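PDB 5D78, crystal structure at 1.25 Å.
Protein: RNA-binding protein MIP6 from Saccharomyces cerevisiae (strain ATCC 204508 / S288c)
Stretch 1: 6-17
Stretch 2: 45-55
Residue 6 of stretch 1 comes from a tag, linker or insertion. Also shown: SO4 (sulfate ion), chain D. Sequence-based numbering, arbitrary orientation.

Stretch 1 (6-17) MKTILVKNLPSD
Stretch 2, residues 45-55: TPHKAFVTYKN

Strands 8-12 and 48-53 lie side by side as antiparallel neighbours, their N-to-C directions 151° apart and their axes 4.5 Å apart at closest approach. Register follows from the bridges: Thr8-Thr52, Leu10-Phe50 and Lys12-Lys48 are non-hydrogen-bonded pairs, Ile9-Val51 and Val11-Ala49 hydrogen-bonded ones. Phi/psi values are extended, for example -113/157 at Ile9 and -115/125 at Val51, until Asn13 turns out of the strand at 88/21.

Each hydrogen-bonded pair satisfies two amides and two carbonyls. Ile9 N reaches Val51 O at 2.9 Å and Val51 N returns to Ile9 O at 3.0 Å; Val11 N to Ala49 O and Ala49 N to Val11 O are both 2.8 Å. The ladder extends beyond them, with Tyr53 N to Lys7 O and Asn13 N to His47 O each 2.9 Å. Angles at hydrogen of 154-173° support all six. Several carbonyls also receive a CA-H, the shortest being Phe50 CA to Ile9 O at 3.2 Å.

On the face carrying Thr8, Leu10 and Lys12, the threonine hydroxyls, both chi1 m, hydrogen-bond at 2.6 Å (Thr8 OG1 to Thr52 OG1); either could donate. Leu10 (t, p) places CD1 over the Phe50 ring (m, chi2 83°), 4.0 Å from its centroid.

Ile9, Val11, Ala49 and Val51 make the other face buried and apolar: Val11 CG2 meets Val51 CG2 at 4.0 Å, both residues t, while Leu14 CD1 (m, t) lies 3.8 Å from Ala49 CB. Ile9 (p, t) brings CD1 to 3.7 Å from Tyr53 CE1, at the ring edge. Past the strand ends, in the loops, Ser16 CA lies over a face of the His47 ring (m, chi2 -92°), 4.1 Å from its centroid.

Water completes the ends. One accepts from Lys7 NZ (3.0 Å from the water O) and donates to Lys54 O (2.7 Å); another accepts from His47 N at 3.1 Å and donates weakly to Asn13 OD1 at 3.4 Å. Lys54 NZ hydrogen-bonds sulfate O2 at 2.8 Å. Lys48 NZ, Tyr53 OH, Asn13 ND2 and Asn55 ND2 are hydrogen-bonded elsewhere in the structure.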

# COMPACT_ATOMS: atom_id res chain seq x y z
N MET A 6 1.19 8.66 9.56
CA MET A 6 1.03 7.25 9.90
C MET A 6 -0.05 6.59 9.06
O MET A 6 -0.03 5.38 8.88
CB MET A 6 0.67 7.10 11.37
CG MET A 6 1.62 7.78 12.28
SD MET A 6 3.25 7.07 12.20
CE MET A 6 3.42 6.87 13.94
N LYS A 7 -0.98 7.39 8.54
CA LYS A 7 -2.06 6.88 7.70
C LYS A 7 -1.54 6.40 6.34
O LYS A 7 -2.29 5.81 5.56
CB LYS A 7 -3.09 7.98 7.46
CG LYS A 7 -3.86 8.43 8.69
CD LYS A 7 -4.70 9.65 8.33
CE LYS A 7 -5.30 10.33 9.54
NZ LYS A 7 -5.95 11.61 9.14
N THR A 8 -0.28 6.70 6.04
CA THR A 8 0.36 6.29 4.80
C THR A 8 1.20 5.07 5.06
O THR A 8 2.10 5.11 5.89
CB THR A 8 1.26 7.39 4.18
OG1 THR A 8 0.46 8.52 3.83
CG2 THR A 8 1.95 6.88 2.92
N ILE A 9 0.90 3.99 4.34
CA ILE A 9 1.61 2.74 4.50
C ILE A 9 2.41 2.38 3.27
O ILE A 9 2.15 2.84 2.17
CB ILE A 9 0.65 1.61 4.89
CG1 ILE A 9 -0.32 1.30 3.76
CG2 ILE A 9 -0.06 1.99 6.18
CD1 ILE A 9 -1.26 0.17 4.09
N LEU A 10 3.43 1.55 3.49
CA LEU A 10 4.33 1.10 2.45
C LEU A 10 3.94 -0.29 1.98
O LEU A 10 3.80 -1.21 2.78
CB LEU A 10 5.77 1.07 2.96
CG LEU A 10 6.82 0.38 2.07
CD1 LEU A 10 6.92 1.04 0.71
CD2 LEU A 10 8.16 0.37 2.74
N VAL A 11 3.77 -0.40 0.67
CA VAL A 11 3.46 -1.66 -0.00
C VAL A 11 4.63 -2.03 -0.90
O VAL A 11 4.97 -1.32 -1.85
CB VAL A 11 2.20 -1.53 -0.86
CG1 VAL A 11 1.87 -2.88 -1.50
CG2 VAL A 11 1.04 -1.01 -0.03
N LYS A 12 5.25 -3.17 -0.59
CA LYS A 12 6.42 -3.63 -1.33
C LYS A 12 6.07 -4.83 -2.20
O LYS A 12 5.35 -5.73 -1.76
CB LYS A 12 7.58 -4.01 -0.39
CG LYS A 12 8.25 -2.85 0.31
CD LYS A 12 9.23 -3.32 1.38
CE LYS A 12 10.31 -4.22 0.85
NZ LYS A 12 11.25 -4.60 1.94
N ASN A 13 6.61 -4.82 -3.41
CA ASN A 13 6.61 -5.95 -4.34
C ASN A 13 5.41 -6.07 -5.26
O ASN A 13 5.20 -7.14 -5.83
CB ASN A 13 6.86 -7.30 -3.64
CG ASN A 13 7.58 -8.27 -4.55
OD1 ASN A 13 8.51 -7.88 -5.24
ND2 ASN A 13 7.13 -9.50 -4.59
N LEU A 14 4.67 -4.99 -5.48
CA LEU A 14 3.63 -5.02 -6.50
C LEU A 14 4.28 -5.28 -7.85
O LEU A 14 5.40 -4.82 -8.10
CB LEU A 14 2.87 -3.71 -6.59
CG LEU A 14 2.00 -3.37 -5.39
CD1 LEU A 14 1.65 -1.90 -5.44
CD2 LEU A 14 0.73 -4.21 -5.35
N PRO A 15 3.58 -5.99 -8.73
CA PRO A 15 4.08 -6.14 -10.10
C PRO A 15 4.33 -4.77 -10.75
O PRO A 15 3.60 -3.82 -10.48
CB PRO A 15 2.94 -6.87 -10.81
CG PRO A 15 2.23 -7.59 -9.73
CD PRO A 15 2.32 -6.71 -8.52
N SER A 16 5.33 -4.69 -11.62
CA SER A 16 5.72 -3.42 -12.24
C SER A 16 4.63 -2.79 -13.08
O SER A 16 4.65 -1.58 -13.28
CB SER A 16 6.99 -3.58 -13.08
OG SER A 16 6.77 -4.50 -14.12
N ASP A 17 3.70 -3.59 -13.60
CA ASP A 17 2.65 -3.07 -14.49
C ASP A 17 1.37 -2.71 -13.74
O ASP A 17 0.35 -2.40 -14.35
CB ASP A 17 2.35 -4.05 -15.62
CG ASP A 17 1.76 -5.37 -15.13
OD1 ASP A 17 1.91 -5.70 -13.93
OD2 ASP A 17 1.16 -6.09 -15.96
N THR A 45 16.22 -3.06 -6.04
CA THR A 45 15.34 -2.89 -4.88
C THR A 45 13.94 -3.32 -5.31
O THR A 45 13.57 -3.09 -6.46
CB THR A 45 15.30 -1.39 -4.48
OG1 THR A 45 16.62 -0.97 -4.14
CG2 THR A 45 14.40 -1.12 -3.30
N PRO A 46 13.14 -3.91 -4.41
CA PRO A 46 11.76 -4.23 -4.81
C PRO A 46 10.96 -2.97 -5.11
O PRO A 46 11.23 -1.90 -4.56
CB PRO A 46 11.19 -4.91 -3.56
CG PRO A 46 12.32 -5.34 -2.76
CD PRO A 46 13.44 -4.41 -3.06
N HIS A 47 9.94 -3.12 -5.95
CA HIS A 47 9.00 -2.05 -6.18
C HIS A 47 8.34 -1.62 -4.88
O HIS A 47 8.15 -2.43 -3.97
CB HIS A 47 7.95 -2.48 -7.19
CG HIS A 47 8.41 -2.41 -8.61
ND1 HIS A 47 8.22 -1.29 -9.40
CD2 HIS A 47 9.07 -3.30 -9.39
CE1 HIS A 47 8.74 -1.50 -10.59
NE2 HIS A 47 9.26 -2.71 -10.62
N LYS A 48 8.00 -0.33 -4.80
CA LYS A 48 7.38 0.26 -3.63
C LYS A 48 6.24 1.19 -4.02
O LYS A 48 6.33 1.94 -5.00
CB LYS A 48 8.40 1.03 -2.80
CG LYS A 48 9.45 0.15 -2.19
CD LYS A 48 10.42 0.95 -1.38
CE LYS A 48 11.55 0.07 -0.87
NZ LYS A 48 12.68 0.90 -0.35
N ALA A 49 5.18 1.15 -3.23
CA ALA A 49 4.06 2.06 -3.38
C ALA A 49 3.62 2.51 -2.01
O ALA A 49 3.87 1.82 -1.03
CB ALA A 49 2.92 1.41 -4.12
N PHE A 50 2.97 3.67 -1.94
CA PHE A 50 2.49 4.22 -0.69
C PHE A 50 1.01 4.52 -0.82
O PHE A 50 0.58 5.17 -1.78
CB PHE A 50 3.28 5.47 -0.34
CG PHE A 50 4.73 5.21 -0.09
CD1 PHE A 50 5.62 5.12 -1.15
CD2 PHE A 50 5.19 5.01 1.19
CE1 PHE A 50 6.94 4.87 -0.93
CE2 PHE A 50 6.51 4.75 1.41
CZ PHE A 50 7.39 4.68 0.35
N VAL A 51 0.25 3.99 0.14
CA VAL A 51 -1.19 4.13 0.15
C VAL A 51 -1.58 4.95 1.36
O VAL A 51 -1.21 4.62 2.48
CB VAL A 51 -1.87 2.76 0.22
CG1 VAL A 51 -3.39 2.93 0.35
CG2 VAL A 51 -1.52 1.93 -1.00
N THR A 52 -2.31 6.03 1.13
CA THR A 52 -2.70 6.91 2.21
C THR A 52 -4.18 6.76 2.51
O THR A 52 -5.04 7.13 1.70
CB THR A 52 -2.41 8.38 1.85
OG1 THR A 52 -1.00 8.53 1.64
CG2 THR A 52 -2.85 9.29 2.95
N TYR A 53 -4.47 6.20 3.68
CA TYR A 53 -5.83 6.00 4.16
C TYR A 53 -6.40 7.26 4.76
O TYR A 53 -5.68 8.14 5.22
CB TYR A 53 -5.86 4.87 5.20
CG TYR A 53 -5.83 3.49 4.58
CD1 TYR A 53 -4.64 2.84 4.30
CD2 TYR A 53 -7.00 2.85 4.23
CE1 TYR A 53 -4.62 1.60 3.71
CE2 TYR A 53 -7.00 1.60 3.63
CZ TYR A 53 -5.81 0.98 3.36
OH TYR A 53 -5.79 -0.27 2.78
N LYS A 54 -7.72 7.36 4.76
CA LYS A 54 -8.41 8.46 5.39
C LYS A 54 -8.28 8.36 6.91
O LYS A 54 -8.15 9.37 7.60
CB LYS A 54 -9.86 8.37 4.97
CG LYS A 54 -10.71 9.59 5.14
CD LYS A 54 -12.05 9.37 4.41
CE LYS A 54 -12.91 10.61 4.36
NZ LYS A 54 -12.20 11.70 3.66
N ASN A 55 -8.32 7.14 7.43
CA ASN A 55 -8.38 6.88 8.86
C ASN A 55 -7.23 6.00 9.32
O ASN A 55 -6.97 4.96 8.71
CB ASN A 55 -9.72 6.19 9.20
CG ASN A 55 -10.92 6.99 8.74
OD1 ASN A 55 -11.06 8.16 9.08
ND2 ASN A 55 -11.79 6.37 7.95
S SO4 D . -11.09 13.89 6.03
O1 SO4 D . -12.39 14.33 5.52
O2 SO4 D . -10.29 13.35 4.93
O3 SO4 D . -10.40 15.04 6.61
O4 SO4 D . -11.29 12.86 7.03
O HOH W 1 -7.78 11.92 6.76
O HOH W 2 10.07 -5.78 -7.44